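Local coordinates for glutaredoxin-like protein NRDH (PDB 1H75), which probably carries electrons to the ribonucleotide reductase system NrdEF, as a small redox protein of the glutaredoxin family, at residues L59-S62 against D67-N70; I3-R8 against R19-R24. All coordinates share one frame; numbering follows the deposited sequence.

Contact 1. Residues L59-S62 against D67-N70; sequences LSWS and DMIN
The indole of Trp61 presents one face to Met68, whose CB stands 3.3 Å above the ring plane and over its centre, while Leu59 CB, two residues back on the same strand, lies at the ring edge and in its plane. This pairs the last strand of the thioredoxin-fold sheet, 59-62, with the short helix 66-69 that follows it after a brief turn. The main contact is a CH-pi interaction: Met68 CB is 3.4 Å from the centroid of the six-membered ring of Trp61 and only 10° off its normal. Trp61 sits with CG between its backbone N and carbonyl carbon (chi1 68°), which carries the indole from the strand toward the helix. Met68 folds at both chi2 and chi3, and this curl keeps the end of its chain beside the indole. Met68 SD makes an oblique Met-aromatic contact, 5.3 Å from the centroid of the six-membered ring of Trp61, and Met68 CE comes within 3.6 Å of Trp61 CE3. The two side chains thus run past each other in opposite directions. Leu72, beyond the helix, and Val54, on the adjoining strand, also touch Trp61, which is buried. On the benzo ring, the methylene Ile69 CG1 packs against Trp61 CZ2 at 3.9 Å.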
loop_
_atom_site.group_PDB
_atom_site.type_symbol
_atom_site.label_atom_id
_atom_site.label_comp_id
_atom_site.label_asym_id
_atom_site.label_seq_id
_atom_site.Cartn_x
_atom_site.Cartn_y
_atom_site.Cartn_z
ATOM N N LEU A 59 -0.326 -10.488 3.250
ATOM C CA LEU A 59 -0.028 -9.320 4.070
ATOM C C LEU A 59 -0.928 -8.133 3.750
ATOM O O LEU A 59 -1.283 -7.905 2.601
ATOM C CB LEU A 59 1.430 -8.903 3.865
ATOM C CG LEU A 59 2.447 -10.028 4.082
ATOM C CD1 LEU A 59 3.859 -9.487 3.928
ATOM C CD2 LEU A 59 2.287 -10.619 5.470
ATOM N N SER A 60 -1.279 -7.376 4.781
ATOM C CA SER A 60 -2.126 -6.199 4.602
ATOM C C SER A 60 -1.878 -5.276 5.779
ATOM O O SER A 60 -2.099 -5.663 6.932
ATOM C CB SER A 60 -3.604 -6.597 4.553
ATOM O OG SER A 60 -4.060 -7.089 5.805
ATOM N N TRP A 61 -1.417 -4.065 5.498
ATOM C CA TRP A 61 -1.120 -3.143 6.570
ATOM C C TRP A 61 -1.400 -1.719 6.136
ATOM O O TRP A 61 -1.581 -1.441 4.946
ATOM C CB TRP A 61 0.348 -3.258 6.988
ATOM C CG TRP A 61 1.353 -2.778 5.977
ATOM C CD1 TRP A 61 1.801 -1.507 5.801
ATOM C CD2 TRP A 61 2.041 -3.587 5.023
ATOM N NE1 TRP A 61 2.734 -1.461 4.786
ATOM C CE2 TRP A 61 2.899 -2.735 4.293
ATOM C CE3 TRP A 61 2.020 -4.959 4.717
ATOM C CZ2 TRP A 61 3.736 -3.203 3.274
ATOM C CZ3 TRP A 61 2.857 -5.430 3.700
ATOM C CH2 TRP A 61 3.706 -4.555 2.987
ATOM N N SER A 62 -1.398 -0.826 7.115
ATOM C CA SER A 62 -1.646 0.593 6.839
ATOM C C SER A 62 -0.525 1.467 7.388
ATOM O O SER A 62 0.209 1.043 8.270
ATOM C CB SER A 62 -2.978 1.028 7.454
ATOM O OG SER A 62 -3.015 0.851 8.867
ATOM N N ASP A 67 9.314 -1.847 7.823
ATOM C CA ASP A 67 9.510 -3.232 8.229
ATOM C C ASP A 67 8.625 -4.218 7.490
ATOM O O ASP A 67 9.012 -5.377 7.263
ATOM C CB ASP A 67 9.308 -3.385 9.735
ATOM C CG ASP A 67 7.941 -2.932 10.207
ATOM O OD1 ASP A 67 7.392 -3.619 11.092
ATOM O OD2 ASP A 67 7.423 -1.886 9.745
ATOM N N MET A 68 7.414 -3.785 7.142
ATOM C CA MET A 68 6.521 -4.667 6.399
ATOM C C MET A 68 6.897 -4.672 4.908
ATOM O O MET A 68 6.758 -5.689 4.228
ATOM C CB MET A 68 5.056 -4.211 6.546
ATOM C CG MET A 68 4.476 -4.408 7.965
ATOM S SD MET A 68 4.521 -6.106 8.560
ATOM C CE MET A 68 3.098 -6.754 7.699
ATOM N N ILE A 69 7.374 -3.532 4.421
ATOM C CA ILE A 69 7.778 -3.423 3.026
ATOM C C ILE A 69 8.921 -4.392 2.790
ATOM O O ILE A 69 9.004 -5.015 1.737
ATOM C CB ILE A 69 8.209 -1.979 2.680
ATOM C CG1 ILE A 69 6.974 -1.069 2.716
ATOM C CG2 ILE A 69 8.844 -1.940 1.292
ATOM C CD1 ILE A 69 7.277 0.429 2.666
ATOM N N ASN A 70 9.783 -4.532 3.792
ATOM C CA ASN A 70 10.907 -5.440 3.680
ATOM C C ASN A 70 10.471 -6.888 3.595
ATOM O O ASN A 70 11.253 -7.737 3.170
ATOM C CB ASN A 70 11.887 -5.232 4.836
ATOM C CG ASN A 70 12.792 -4.051 4.603
ATOM O OD1 ASN A 70 12.936 -3.581 3.467
ATOM N ND2 ASN A 70 13.418 -3.562 5.663
#

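Contact 2. Residues I3-R8 against R19-R24; sequences ITIYTR and RAMENR
Met21 of the helix meets Ile3 and Ile5 of the strand through apolar contacts alone. Met21 SD lies 3.7 Å from Ile3 CG2 and equally 3.7 Å from Ile5 CD1, so the sulfur is shared between two isoleucines that project from the same side of the strand. The methyl Met21 CE continues the contact, 3.8 Å from Ile3 CG2. The approaches differ: the Met21 chain crosses Ile3 at a slant and is met by its CG2 branch, whereas Ile5 and Met21 reach toward each other tip to tip. Beyond CG, Met21 is extended (chi2 -154°, chi3 -175°), and this outstretched form lets its thioether span the gap between helix and sheet, where the closest CA atoms, those of Ile3 and Met21, are still 9.7 Å apart. Phe28 touches all three side chains, and Val54 of strand 53-56 also packs on Met21; Ile3, Ile5 and Met21 are all buried.

The polar bonds within 19-24 lie along the helix and at its end. Arg19 NH2 forms a salt bridge with Glu22 OE2 (2.6 Å). Near the helix end, Arg24 NH1 donates to Ala20 O at 2.9 Å; the carbonyl oxygen lies close to the guanidinium plane, but the donor stands above the carbonyl plane. The Arg24 backbone N also bonds to Met21 O, with a weaker, longer bond to Ala20 O.

Strand 3-7, helix 12-23 and strand 29-32 make a beta-alpha-beta unit, with Ile3 and Ile5 also backbone-bonded to Glu29. The CxxC of Cys11 and Cys14, by similarity the redox-active disulfide, lies at the start of helix 12-23, and the packing of this helix on the central strand is the arrangement of the thioredoxin fold in glutaredoxins.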
loop_
_atom_site.group_PDB
_atom_site.type_symbol
_atom_site.label_atom_id
_atom_site.label_comp_id
_atom_site.label_asym_id
_atom_site.label_seq_id
_atom_site.Cartn_x
_atom_site.Cartn_y
_atom_site.Cartn_z
ATOM N N ILE A 3 1.362 -6.503 -5.668
ATOM C CA ILE A 3 1.446 -5.559 -4.547
ATOM C C ILE A 3 0.573 -4.373 -4.950
ATOM O O ILE A 3 0.785 -3.775 -6.010
ATOM C CB ILE A 3 2.884 -5.033 -4.334
ATOM C CG1 ILE A 3 3.818 -6.201 -4.022
ATOM C CG2 ILE A 3 2.912 -4.001 -3.206
ATOM C CD1 ILE A 3 5.285 -5.808 -4.000
ATOM N N THR A 4 -0.439 -4.067 -4.150
ATOM C CA THR A 4 -1.298 -2.930 -4.452
ATOM C C THR A 4 -1.176 -1.921 -3.321
ATOM O O THR A 4 -1.235 -2.297 -2.146
ATOM C CB THR A 4 -2.772 -3.349 -4.555
ATOM O OG1 THR A 4 -2.912 -4.355 -5.561
ATOM C CG2 THR A 4 -3.646 -2.154 -4.891
ATOM N N ILE A 5 -0.985 -0.653 -3.675
ATOM C CA ILE A 5 -0.893 0.391 -2.656
ATOM C C ILE A 5 -2.130 1.261 -2.819
ATOM O O ILE A 5 -2.318 1.853 -3.886
ATOM C CB ILE A 5 0.352 1.318 -2.842
ATOM C CG1 ILE A 5 1.647 0.494 -2.840
ATOM C CG2 ILE A 5 0.374 2.377 -1.740
ATOM C CD1 ILE A 5 2.935 1.326 -3.060
ATOM N N TYR A 6 -2.975 1.312 -1.787
ATOM C CA TYR A 6 -4.176 2.165 -1.819
ATOM C C TYR A 6 -3.684 3.495 -1.288
ATOM O O TYR A 6 -3.189 3.594 -0.154
ATOM C CB TYR A 6 -5.291 1.565 -0.959
ATOM C CG TYR A 6 -5.817 0.285 -1.597
ATOM C CD1 TYR A 6 -5.277 -0.963 -1.271
ATOM C CD2 TYR A 6 -6.806 0.339 -2.591
ATOM C CE1 TYR A 6 -5.709 -2.130 -1.922
ATOM C CE2 TYR A 6 -7.238 -0.810 -3.241
ATOM C CZ TYR A 6 -6.687 -2.039 -2.903
ATOM O OH TYR A 6 -7.117 -3.158 -3.573
ATOM N N THR A 7 -3.881 4.542 -2.087
ATOM C CA THR A 7 -3.301 5.825 -1.755
ATOM C C THR A 7 -4.187 7.070 -1.879
ATOM O O THR A 7 -5.340 6.988 -2.288
ATOM C CB THR A 7 -2.056 5.985 -2.668
ATOM O OG1 THR A 7 -1.261 7.090 -2.244
ATOM C CG2 THR A 7 -2.503 6.179 -4.135
ATOM N N ARG A 8 -3.608 8.214 -1.528
ATOM C CA ARG A 8 -4.279 9.516 -1.580
ATOM C C ARG A 8 -3.220 10.582 -1.887
ATOM O O ARG A 8 -2.067 10.436 -1.489
ATOM C CB ARG A 8 -4.947 9.798 -0.220
ATOM C CG ARG A 8 -5.254 11.252 0.067
ATOM C CD ARG A 8 -6.123 11.375 1.292
ATOM N NE ARG A 8 -7.438 10.766 1.107
ATOM C CZ ARG A 8 -8.234 10.412 2.111
ATOM N NH1 ARG A 8 -7.845 10.601 3.369
ATOM N NH2 ARG A 8 -9.419 9.879 1.866
ATOM N N ARG A 19 8.063 5.383 -2.711
ATOM C CA ARG A 19 9.499 5.589 -2.846
ATOM C C ARG A 19 10.285 4.395 -2.293
ATOM O O ARG A 19 11.275 3.964 -2.886
ATOM C CB ARG A 19 9.914 6.859 -2.095
ATOM C CG ARG A 19 11.416 7.144 -2.097
ATOM C CD ARG A 19 11.883 7.775 -3.405
ATOM N NE ARG A 19 11.687 6.899 -4.554
ATOM C CZ ARG A 19 12.132 7.166 -5.780
ATOM N NH1 ARG A 19 12.804 8.291 -6.011
ATOM N NH2 ARG A 19 11.893 6.323 -6.777
ATOM N N ALA A 20 9.849 3.873 -1.152
ATOM C CA ALA A 20 10.529 2.738 -0.528
ATOM C C ALA A 20 10.450 1.515 -1.432
ATOM O O ALA A 20 11.430 0.756 -1.570
ATOM C CB ALA A 20 9.905 2.429 0.826
ATOM N N MET A 21 9.287 1.306 -2.037
ATOM C CA MET A 21 9.138 0.159 -2.929
ATOM C C MET A 21 9.998 0.340 -4.186
ATOM O O MET A 21 10.623 -0.610 -4.665
ATOM C CB MET A 21 7.674 -0.023 -3.288
ATOM C CG MET A 21 6.865 -0.408 -2.059
ATOM S SD MET A 21 5.404 -1.337 -2.509
ATOM C CE MET A 21 4.576 -1.505 -0.894
ATOM N N GLU A 22 10.032 1.556 -4.717
ATOM C CA GLU A 22 10.835 1.822 -5.900
ATOM C C GLU A 22 12.318 1.647 -5.584
ATOM O O GLU A 22 13.086 1.161 -6.422
ATOM C CB GLU A 22 10.553 3.243 -6.417
ATOM C CG GLU A 22 9.102 3.393 -6.911
ATOM C CD GLU A 22 8.700 4.827 -7.235
ATOM O OE1 GLU A 22 7.709 4.988 -7.980
ATOM O OE2 GLU A 22 9.339 5.783 -6.748
ATOM N N ASN A 23 12.714 2.023 -4.371
ATOM C CA ASN A 23 14.105 1.910 -3.966
ATOM C C ASN A 23 14.544 0.445 -3.922
ATOM O O ASN A 23 15.731 0.151 -4.049
ATOM C CB ASN A 23 14.340 2.545 -2.593
ATOM C CG ASN A 23 14.365 4.060 -2.636
ATOM O OD1 ASN A 23 14.405 4.655 -3.711
ATOM N ND2 ASN A 23 14.358 4.690 -1.462
ATOM N N ARG A 24 13.585 -0.463 -3.767
ATOM C CA ARG A 24 13.875 -1.904 -3.693
ATOM C C ARG A 24 13.564 -2.669 -4.968
ATOM O O ARG A 24 13.609 -3.908 -4.998
ATOM C CB ARG A 24 13.102 -2.516 -2.531
ATOM C CG ARG A 24 13.490 -1.946 -1.167
ATOM C CD ARG A 24 12.411 -2.270 -0.141
ATOM N NE ARG A 24 12.823 -1.970 1.230
ATOM C CZ ARG A 24 12.972 -0.746 1.722
ATOM N NH1 ARG A 24 12.747 0.316 0.958
ATOM N NH2 ARG A 24 13.347 -0.588 2.989
#

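In the fold
Contacts 1 and 2 both bring a helix against the same mixed sheet, contact 2 at the inner strand 3-7 and contact 1 at the outermost strand 59-62, and their centres lie about 10 Å apart. Both are buried, although Met68 of contact 1 is partly exposed whereas every touching residue of contact 2 is buried. Their chemistry differs: aromatic face against methionine at the sheet margin, purely aliphatic and thioether packing at the inner strand. The helices touch through Ile69 CD1 on Ala20 CB (3.8 Å), and close to their ends Asn70 OD1 probably accepts a hydrogen bond from Arg24 NE, adding a polar link beside the apolar one.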